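Side-chain contacts in DinB-like Protein (PDB 3DI5), which binds a divalent metal ion, here nickel, in a four-helix bundle of the DinB family, its biological role being undefined: residues A[23-28]-A[84-89]; A[46-51]-A[73-78]. One frame throughout, in Å; residues are numbered along the deposited sequence.

Contact 1 (A[23-28]-A[84-89]); sequences MLDVLT and GYRKVN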
loop_
_atom_site.group_PDB
_atom_site.type_symbol
_atom_site.label_atom_id
_atom_site.label_comp_id
_atom_site.label_asym_id
_atom_site.label_seq_id
_atom_site.Cartn_x
_atom_site.Cartn_y
_atom_site.Cartn_z
HETATM N N MSE A 23 -1.737 -7.569 9.043
HETATM C CA MSE A 23 -2.871 -6.822 9.539
HETATM C C MSE A 23 -4.124 -7.048 8.690
HETATM O O MSE A 23 -5.191 -7.367 9.219
HETATM C CB MSE A 23 -2.506 -5.356 9.666
HETATM C CG MSE A 23 -1.534 -5.158 10.798
HETATM SE SE MSE A 23 -1.315 -3.326 10.960
HETATM C CE MSE A 23 0.376 -3.274 11.921
ATOM N N LEU A 24 -3.976 -6.960 7.381
ATOM C CA LEU A 24 -5.073 -7.228 6.450
ATOM C C LEU A 24 -5.631 -8.605 6.635
ATOM O O LEU A 24 -6.826 -8.797 6.490
ATOM C CB LEU A 24 -4.626 -7.037 4.981
ATOM C CG LEU A 24 -4.482 -5.571 4.529
ATOM C CD1 LEU A 24 -4.034 -5.474 3.087
ATOM C CD2 LEU A 24 -5.781 -4.824 4.701
ATOM N N ASP A 25 -4.767 -9.567 6.963
ATOM C CA ASP A 25 -5.181 -10.966 7.129
ATOM C C ASP A 25 -6.049 -11.187 8.376
ATOM O O ASP A 25 -6.783 -12.166 8.444
ATOM C CB ASP A 25 -3.955 -11.911 7.157
ATOM C CG ASP A 25 -3.332 -12.137 5.764
ATOM O OD1 ASP A 25 -3.955 -11.772 4.744
ATOM O OD2 ASP A 25 -2.209 -12.694 5.685
ATOM N N VAL A 26 -5.973 -10.276 9.344
ATOM C CA VAL A 26 -6.751 -10.389 10.591
ATOM C C VAL A 26 -8.159 -9.782 10.482
ATOM O O VAL A 26 -9.023 -10.039 11.320
ATOM C CB VAL A 26 -6.008 -9.678 11.742
ATOM C CG1 VAL A 26 -6.837 -9.670 13.008
ATOM C CG2 VAL A 26 -4.663 -10.347 11.985
ATOM N N LEU A 27 -8.381 -8.968 9.452
ATOM C CA LEU A 27 -9.621 -8.193 9.338
ATOM C C LEU A 27 -10.765 -9.155 9.054
ATOM O O LEU A 27 -10.586 -10.179 8.386
ATOM C CB LEU A 27 -9.504 -7.094 8.250
ATOM C CG LEU A 27 -9.055 -5.669 8.649
ATOM C CD1 LEU A 27 -7.940 -5.593 9.670
ATOM C CD2 LEU A 27 -8.663 -4.862 7.403
ATOM N N THR A 28 -11.924 -8.841 9.619
ATOM C CA THR A 28 -13.143 -9.593 9.387
ATOM C C THR A 28 -14.070 -8.686 8.605
ATOM O O THR A 28 -13.854 -7.469 8.559
ATOM C CB THR A 28 -13.821 -9.969 10.711
ATOM O OG1 THR A 28 -14.176 -8.770 11.415
ATOM C CG2 THR A 28 -12.881 -10.800 11.577
ATOM N N GLY A 84 -6.447 -8.962 -2.662
ATOM C CA GLY A 84 -6.076 -7.801 -3.477
ATOM C C GLY A 84 -4.709 -7.221 -3.168
ATOM O O GLY A 84 -3.916 -7.021 -4.076
ATOM N N TYR A 85 -4.430 -6.942 -1.900
ATOM C CA TYR A 85 -3.107 -6.447 -1.505
ATOM C C TYR A 85 -1.998 -7.442 -1.896
ATOM O O TYR A 85 -0.979 -7.040 -2.436
ATOM C CB TYR A 85 -3.039 -6.199 -0.011
ATOM C CG TYR A 85 -1.772 -5.489 0.422
ATOM C CD1 TYR A 85 -1.603 -4.136 0.205
ATOM C CD2 TYR A 85 -0.738 -6.185 1.023
ATOM C CE1 TYR A 85 -0.453 -3.485 0.606
ATOM C CE2 TYR A 85 0.418 -5.561 1.398
ATOM C CZ TYR A 85 0.559 -4.212 1.197
ATOM O OH TYR A 85 1.711 -3.591 1.596
ATOM N N ARG A 86 -2.205 -8.727 -1.622
ATOM C CA ARG A 86 -1.203 -9.743 -1.919
ATOM C C ARG A 86 -0.913 -9.752 -3.414
ATOM O O ARG A 86 0.246 -9.718 -3.825
ATOM C CB ARG A 86 -1.672 -11.132 -1.471
ATOM C CG ARG A 86 -0.669 -12.247 -1.771
ATOM C CD ARG A 86 -1.065 -13.595 -1.191
ATOM N NE ARG A 86 -1.170 -13.534 0.267
ATOM C CZ ARG A 86 -2.308 -13.549 0.964
ATOM N NH1 ARG A 86 -3.497 -13.661 0.360
ATOM N NH2 ARG A 86 -2.252 -13.468 2.295
ATOM N N LYS A 87 -1.988 -9.776 -4.200
ATOM C CA LYS A 87 -1.948 -9.859 -5.667
ATOM C C LYS A 87 -1.180 -8.699 -6.286
ATOM O O LYS A 87 -0.265 -8.914 -7.098
ATOM C CB LYS A 87 -3.384 -9.844 -6.215
ATOM C CG LYS A 87 -3.659 -10.758 -7.377
ATOM C CD LYS A 87 -5.169 -10.858 -7.617
ATOM N N VAL A 88 -1.556 -7.478 -5.909
ATOM C CA VAL A 88 -0.990 -6.287 -6.529
ATOM C C VAL A 88 0.443 -6.008 -6.060
ATOM O O VAL A 88 1.258 -5.504 -6.829
ATOM C CB VAL A 88 -1.884 -5.031 -6.339
ATOM C CG1 VAL A 88 -1.786 -4.475 -4.927
ATOM C CG2 VAL A 88 -1.496 -3.991 -7.352
ATOM N N ASN A 89 0.756 -6.353 -4.812
ATOM C CA ASN A 89 2.136 -6.282 -4.351
ATOM C C ASN A 89 3.031 -7.220 -5.170
ATOM O O ASN A 89 4.118 -6.855 -5.570
ATOM C CB ASN A 89 2.266 -6.594 -2.856
ATOM C CG ASN A 89 3.675 -6.327 -2.341
ATOM O OD1 ASN A 89 4.193 -5.221 -2.489
ATOM N ND2 ASN A 89 4.315 -7.344 -1.787
#

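Contact 2 (A[46-51]-A[73-78]); sequences VAWHIV and PVPTSA. With NI (nickel (II) ion), chain B.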
loop_
_atom_site.group_PDB
_atom_site.type_symbol
_atom_site.label_atom_id
_atom_site.label_comp_id
_atom_site.label_asym_id
_atom_site.label_seq_id
_atom_site.Cartn_x
_atom_site.Cartn_y
_atom_site.Cartn_z
ATOM N N VAL A 46 -10.135 2.674 4.585
ATOM C CA VAL A 46 -8.713 2.791 4.876
ATOM C C VAL A 46 -7.915 1.652 4.240
ATOM O O VAL A 46 -6.907 1.917 3.576
ATOM C CB VAL A 46 -8.421 2.926 6.400
ATOM C CG1 VAL A 46 -6.883 3.038 6.662
ATOM C CG2 VAL A 46 -9.142 4.121 6.948
ATOM N N ALA A 47 -8.404 0.410 4.356
ATOM C CA ALA A 47 -7.678 -0.776 3.880
ATOM C C ALA A 47 -7.644 -0.878 2.346
ATOM O O ALA A 47 -6.628 -1.232 1.743
ATOM C CB ALA A 47 -8.305 -2.045 4.463
ATOM N N TRP A 48 -8.775 -0.621 1.714
ATOM C CA TRP A 48 -8.811 -0.600 0.260
ATOM C C TRP A 48 -7.995 0.576 -0.330
ATOM O O TRP A 48 -7.437 0.458 -1.390
ATOM C CB TRP A 48 -10.255 -0.558 -0.211
ATOM C CG TRP A 48 -10.472 -0.882 -1.641
ATOM C CD1 TRP A 48 -11.121 -0.114 -2.540
ATOM C CD2 TRP A 48 -10.094 -2.087 -2.330
ATOM N NE1 TRP A 48 -11.173 -0.754 -3.762
ATOM C CE2 TRP A 48 -10.539 -1.962 -3.658
ATOM C CE3 TRP A 48 -9.418 -3.255 -1.952
ATOM C CZ2 TRP A 48 -10.334 -2.951 -4.614
ATOM C CZ3 TRP A 48 -9.210 -4.231 -2.889
ATOM C CH2 TRP A 48 -9.667 -4.081 -4.216
ATOM N N HIS A 49 -7.917 1.699 0.380
ATOM C CA HIS A 49 -7.115 2.834 -0.061
ATOM C C HIS A 49 -5.621 2.436 -0.142
ATOM O O HIS A 49 -4.910 2.839 -1.063
ATOM C CB HIS A 49 -7.351 4.007 0.913
ATOM C CG HIS A 49 -6.583 5.253 0.594
ATOM N ND1 HIS A 49 -6.803 5.994 -0.545
ATOM C CD2 HIS A 49 -5.679 5.949 1.323
ATOM C CE1 HIS A 49 -6.021 7.060 -0.532
ATOM N NE2 HIS A 49 -5.324 7.056 0.589
ATOM N N ILE A 50 -5.168 1.613 0.803
ATOM C CA ILE A 50 -3.782 1.080 0.831
ATOM C C ILE A 50 -3.511 0.174 -0.354
ATOM O O ILE A 50 -2.458 0.240 -1.021
ATOM C CB ILE A 50 -3.551 0.289 2.151
ATOM C CG1 ILE A 50 -3.381 1.274 3.298
ATOM C CG2 ILE A 50 -2.281 -0.646 2.092
ATOM C CD1 ILE A 50 -3.681 0.685 4.654
ATOM N N VAL A 51 -4.472 -0.675 -0.627
ATOM C CA VAL A 51 -4.354 -1.566 -1.742
ATOM C C VAL A 51 -4.226 -0.783 -3.052
ATOM O O VAL A 51 -3.287 -1.008 -3.837
ATOM C CB VAL A 51 -5.527 -2.539 -1.763
ATOM C CG1 VAL A 51 -5.406 -3.464 -2.955
ATOM C CG2 VAL A 51 -5.579 -3.361 -0.427
ATOM N N PRO A 73 -16.083 1.928 -5.355
ATOM C CA PRO A 73 -16.622 1.421 -4.108
ATOM C C PRO A 73 -15.632 0.497 -3.396
ATOM O O PRO A 73 -14.634 0.060 -3.980
ATOM C CB PRO A 73 -17.866 0.654 -4.566
ATOM C CG PRO A 73 -17.492 0.141 -5.866
ATOM C CD PRO A 73 -16.648 1.203 -6.506
ATOM N N VAL A 74 -15.904 0.238 -2.130
ATOM C CA VAL A 74 -15.033 -0.571 -1.308
ATOM C C VAL A 74 -15.590 -2.004 -1.305
ATOM O O VAL A 74 -16.796 -2.197 -1.143
ATOM C CB VAL A 74 -14.990 -0.033 0.129
ATOM C CG1 VAL A 74 -14.109 -0.916 1.015
ATOM C CG2 VAL A 74 -14.523 1.417 0.140
ATOM N N PRO A 75 -14.723 -3.021 -1.449
ATOM C CA PRO A 75 -15.206 -4.397 -1.293
ATOM C C PRO A 75 -15.887 -4.670 0.043
ATOM O O PRO A 75 -15.497 -4.101 1.060
ATOM C CB PRO A 75 -13.918 -5.218 -1.392
ATOM C CG PRO A 75 -13.045 -4.415 -2.230
ATOM C CD PRO A 75 -13.286 -3.005 -1.780
ATOM N N THR A 76 -16.877 -5.563 0.045
ATOM C CA THR A 76 -17.561 -5.928 1.294
ATOM C C THR A 76 -16.958 -7.133 2.037
ATOM O O THR A 76 -17.311 -7.393 3.193
ATOM C CB THR A 76 -19.072 -6.120 1.094
ATOM O OG1 THR A 76 -19.330 -7.136 0.122
ATOM C CG2 THR A 76 -19.695 -4.794 0.636
ATOM N N SER A 77 -16.021 -7.835 1.402
ATOM C CA SER A 77 -15.416 -9.013 2.001
ATOM C C SER A 77 -13.975 -8.745 2.306
ATOM O O SER A 77 -13.244 -8.274 1.438
ATOM C CB SER A 77 -15.514 -10.202 1.043
ATOM O OG SER A 77 -14.428 -11.085 1.260
ATOM N N ALA A 78 -13.547 -9.038 3.533
ATOM C CA ALA A 78 -12.172 -8.722 3.947
ATOM C C ALA A 78 -11.176 -9.632 3.209
ATOM O O ALA A 78 -9.997 -9.286 3.049
ATOM C CB ALA A 78 -12.002 -8.820 5.457
HETATM NI NI NI B . -3.964 8.698 1.449
HETATM O O HOH W 1 -12.853 0.021 -6.504
HETATM O O HOH W 2 -5.997 9.889 1.926
HETATM O O HOH W 3 -2.740 10.492 2.129
HETATM O O HOH W 4 -4.002 9.714 -0.683
#

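Contact 1 (A[23-28]-A[84-89])
Y85 meets L24 through the root of its side chain: the methyl CD1 of L24 comes within 3.3 Å of Y85 CB and 3.5 Å of Y85 CG. The two side chains cross at about a right angle, and the methyl sits obliquely to the phenol ring, near its attached end. In Y85, CG is anti to the backbone N, which sends the ring past the leucine and across the bundle interior. There I50, V51 and I54 of helix 43-58 and T20 of helix 6-26 pack against it, and its OH is hydrogen-bonded to Q129 OE1 of helix 118-142. One buried tyrosine thus touches the other three helices of the four-helix bundle that is the DinB fold, while L24 likewise reaches A47 of helix 43-58 and I81 and A82 of helix 78-99. The next residue, R86, lies at the solvent-exposed side of the contact. Its chain runs extended as far as CD and then bends (chi3 -61°), bringing NH2 to 3.4 Å from D25 OD1 and 3.5 Å from D25 OD2. OD2 lies in the guanidinium plane at its edge, OD1 obliquely to it, and the carboxylate and guanidinium planes are 30° apart. The N-H to OD1 bond is weak and bent, at 130°, so this salt bridge is a loose one. D25 OD1 is also hydrogen-bonded to Q21 NE2, one turn earlier on helix 6-26, and R86 NH1 makes a long, weak ion pair with D83.

Contact 2 (A[46-51]-A[73-78])
The indole of W48 carries P75 on one face: P75 CD stands 3.4 Å from the centroid of the five-membered ring, only 9° off the ring normal, in a CH-pi contact. P75 CG extends the overlap across the six-membered ring, 3.8 Å from W48 CE2. At the indole edge, in its plane, lies water 1. This water accepts a weak hydrogen bond from W48 NE1 and donates one of 3.1 Å to P73 O, bridging the indole to the loop; W48 NE1 also makes a weak bond to K70 O. The imidazole of the next residue, H49, leads elsewhere, to the metal, and has water 4, also a nickel ligand, at its edge and in its plane. Its NE2 binds nickel at 2.3 Å; H128, H132 and three waters complete six ligands. On the other nitrogen, ND1 is hydrogen-bonded to D71 OD2, a second-shell carboxylate that holds the ring's rotation and would probably make NE2 a stronger donor to the metal.

On the same side of the indole as P75, V74 CG1 packs against W48 CB, at 4.1 Å. CG of W48 is anti to the backbone N (chi1 -165°), and the indole leaves helix 43-58 toward the 73-78 loop. The loop is therefore held to the tryptophan mainly by C-H groups over an electron-rich ring and by a shared water, whereas the three water ligands are consistent with a metal centre able to exchange ligands.

In the fold
The centres of contacts 1 and 2 lie 9 Å apart within one DinB-family bundle. Contact 1 joins helix 6-26 to helix 78-99; contact 2 joins helix 43-58, which lies between them in sequence, to the loop leading into helix 78-99. Both segments of contact 2 therefore fall between those of contact 1 along the chain. The two contacts touch directly, through the packing of helices 6-26 and 78-99 on helix 43-58 and where L27 meets A78 at the start of helix 78-99. Contact 1 thus packs behind the helix that carries H49, with the side chain of Y85 about 13 Å from the nickel ion, while contact 2 includes that metal ligand.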